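Local coordinates for holo-[acyl-carrier-protein] synthase (Thermotoga maritima, PDB 5XUM) that belongs to the 4'-phosphopantetheinyl transferase superfamily, as a holo-[acyl-carrier-protein] synthase of the AcpS kind, at residues L24-S27 / E28-L31. Residues are numbered along the deposited sequence; the frame is centred on the assembly and turned at random.
Sequences LGES and EKRL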
ATOM      1  N   LEU A  24      20.262 -16.062  -3.074  1.00 48.39           N
ATOM      2  CA  LEU A  24      20.077 -15.614  -4.457  1.00 51.27           C
ATOM      3  C   LEU A  24      19.717 -16.737  -5.422  1.00 53.80           C
ATOM      4  O   LEU A  24      20.265 -17.834  -5.346  1.00 56.01           O
ATOM      5  CB  LEU A  24      21.319 -14.880  -4.972  1.00 49.30           C
ATOM      6  CG  LEU A  24      21.804 -13.595  -4.295  1.00 49.59           C
ATOM      7  CD1 LEU A  24      22.968 -13.035  -5.095  1.00 46.39           C
ATOM      8  CD2 LEU A  24      20.698 -12.555  -4.153  1.00 49.80           C
ATOM      9  N   GLY A  25      18.790 -16.440  -6.331  1.00 55.83           N
ATOM     10  CA  GLY A  25      18.482 -17.327  -7.449  1.00 56.91           C
ATOM     11  C   GLY A  25      19.504 -17.151  -8.560  1.00 60.76           C
ATOM     12  O   GLY A  25      20.365 -16.267  -8.481  1.00 57.39           O
ATOM     13  N   GLU A  26      19.401 -17.978  -9.599  1.00 62.04           N
ATOM     14  CA  GLU A  26      20.381 -17.986 -10.693  1.00 63.59           C
ATOM     15  C   GLU A  26      20.460 -16.667 -11.465  1.00 60.46           C
ATOM     16  O   GLU A  26      21.556 -16.189 -11.764  1.00 61.03           O
ATOM     17  CB  GLU A  26      20.127 -19.155 -11.655  1.00 62.80           C
ATOM     18  CG  GLU A  26      20.439 -20.526 -11.071  1.00 68.78           C
ATOM     19  CD  GLU A  26      21.881 -20.664 -10.615  1.00 76.34           C
ATOM     20  OE1 GLU A  26      22.104 -20.880  -9.404  1.00 79.89           O
ATOM     21  OE2 GLU A  26      22.793 -20.545 -11.462  1.00 86.90           O
ATOM     22  N   SER A  27      19.304 -16.086 -11.778  1.00 59.67           N
ATOM     23  CA  SER A  27      19.250 -14.814 -12.501  1.00 57.59           C
ATOM     24  C   SER A  27      19.721 -13.640 -11.639  1.00 57.92           C
ATOM     25  O   SER A  27      20.267 -12.665 -12.160  1.00 59.10           O
ATOM     26  CB  SER A  27      17.843 -14.558 -13.042  1.00 59.08           C
ATOM     27  OG  SER A  27      17.493 -15.519 -14.022  1.00 65.18           O
ATOM     28  N   GLU A  28      19.511 -13.741 -10.327  1.00 54.24           N
ATOM     29  CA  GLU A  28      20.005 -12.738  -9.381  1.00 53.38           C
ATOM     30  C   GLU A  28      21.529 -12.777  -9.269  1.00 55.08           C
ATOM     31  O   GLU A  28      22.164 -11.737  -9.088  1.00 52.10           O
ATOM     32  CB  GLU A  28      19.371 -12.923  -7.999  1.00 50.96           C
ATOM     33  CG  GLU A  28      17.911 -12.503  -7.916  1.00 49.60           C
ATOM     34  CD  GLU A  28      17.300 -12.752  -6.548  1.00 47.94           C
ATOM     35  OE1 GLU A  28      17.514 -13.846  -5.979  1.00 45.12           O
ATOM     36  OE2 GLU A  28      16.589 -11.853  -6.046  1.00 44.83           O
ATOM     37  N   LYS A  29      22.101 -13.977  -9.379  1.00 58.15           N
ATOM     38  CA  LYS A  29      23.558 -14.169  -9.368  1.00 61.34           C
ATOM     39  C   LYS A  29      24.229 -13.495 -10.562  1.00 60.25           C
ATOM     40  O   LYS A  29      25.294 -12.891 -10.418  1.00 67.90           O
ATOM     41  CB  LYS A  29      23.915 -15.658  -9.337  1.00 60.48           C
ATOM     42  CG  LYS A  29      23.713 -16.323  -7.985  1.00 62.70           C
ATOM     43  CD  LYS A  29      23.934 -17.824  -8.077  1.00 67.02           C
ATOM     44  CE  LYS A  29      23.674 -18.500  -6.740  1.00 71.87           C
ATOM     45  NZ  LYS A  29      23.787 -19.982  -6.838  1.00 80.10           N
ATOM     46  N   ARG A  30      23.603 -13.605 -11.734  1.00 62.32           N
ATOM     47  CA  ARG A  30      24.069 -12.927 -12.946  1.00 65.09           C
ATOM     48  C   ARG A  30      24.005 -11.406 -12.804  1.00 67.26           C
ATOM     49  O   ARG A  30      24.883 -10.692 -13.294  1.00 70.82           O
ATOM     50  CB  ARG A  30      23.260 -13.378 -14.166  1.00 68.75           C
ATOM     51  CG  ARG A  30      23.713 -14.700 -14.765  1.00 71.54           C
ATOM     52  CD  ARG A  30      22.814 -15.122 -15.917  1.00 74.59           C
ATOM     53  NE  ARG A  30      21.593 -15.780 -15.449  1.00 76.53           N
ATOM     54  CZ  ARG A  30      20.523 -16.014 -16.204  1.00 79.12           C
ATOM     55  NH1 ARG A  30      20.498 -15.638 -17.478  1.00 85.19           N
ATOM     56  NH2 ARG A  30      19.466 -16.622 -15.681  1.00 79.05           N
ATOM     57  N   LEU A  31      22.962 -10.922 -12.132  1.00 63.41           N
ATOM     58  CA  LEU A  31      22.802  -9.497 -11.850  1.00 59.97           C
ATOM     59  C   LEU A  31      23.795  -9.036 -10.779  1.00 59.58           C
ATOM     60  O   LEU A  31      24.311  -7.917 -10.843  1.00 61.77           O
ATOM     61  CB  LEU A  31      21.357  -9.201 -11.426  1.00 58.96           C
ATOM     62  CG  LEU A  31      20.881  -7.754 -11.263  1.00 58.05           C
ATOM     63  CD1 LEU A  31      20.918  -6.991 -12.581  1.00 56.67           C
ATOM     64  CD2 LEU A  31      19.477  -7.738 -10.680  1.00 59.08           C
TER
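The Arg30 guanidinium is met at its edge, in plane, by Glu26 O, which lies 3.7 Å from Arg30 NE, while Ser27 OG approaches obliquely, 2.8 Å from Arg30 NH2, without hydrogen-bond geometry. A bend at chi3 (-82°) turns the group back over the first helical turn. The second flat group, the Glu28 carboxylate, presents the anti lone pair of OE1 to Gly25 N; this hydrogen bond, 2.9 Å from Gly25 N to Glu28 OE1, is nearly straight, with an N-H...O angle of 173°. Since Gly25 occupies the N-cap position of helix 26-34, this bond from a side chain three residues on back to the N-cap amide supplies one half of a capping box; glycine has no side chain for the reciprocal half. Glu28 is buried and doubly engaged beyond this turn: OE1 also forms a salt bridge with Lys49 of helix 38-56, and OE2 accepts from Phe70 N of strand 68-73. The i to i+4 hydrogen bonds include Lys29 N to Gly25 O, 3.0 Å. Lys29, extended past CG, brings NZ into a salt bridge with Glu26 OE1 at 3.2 Å, on the syn side and 25° out of the carboxylate plane.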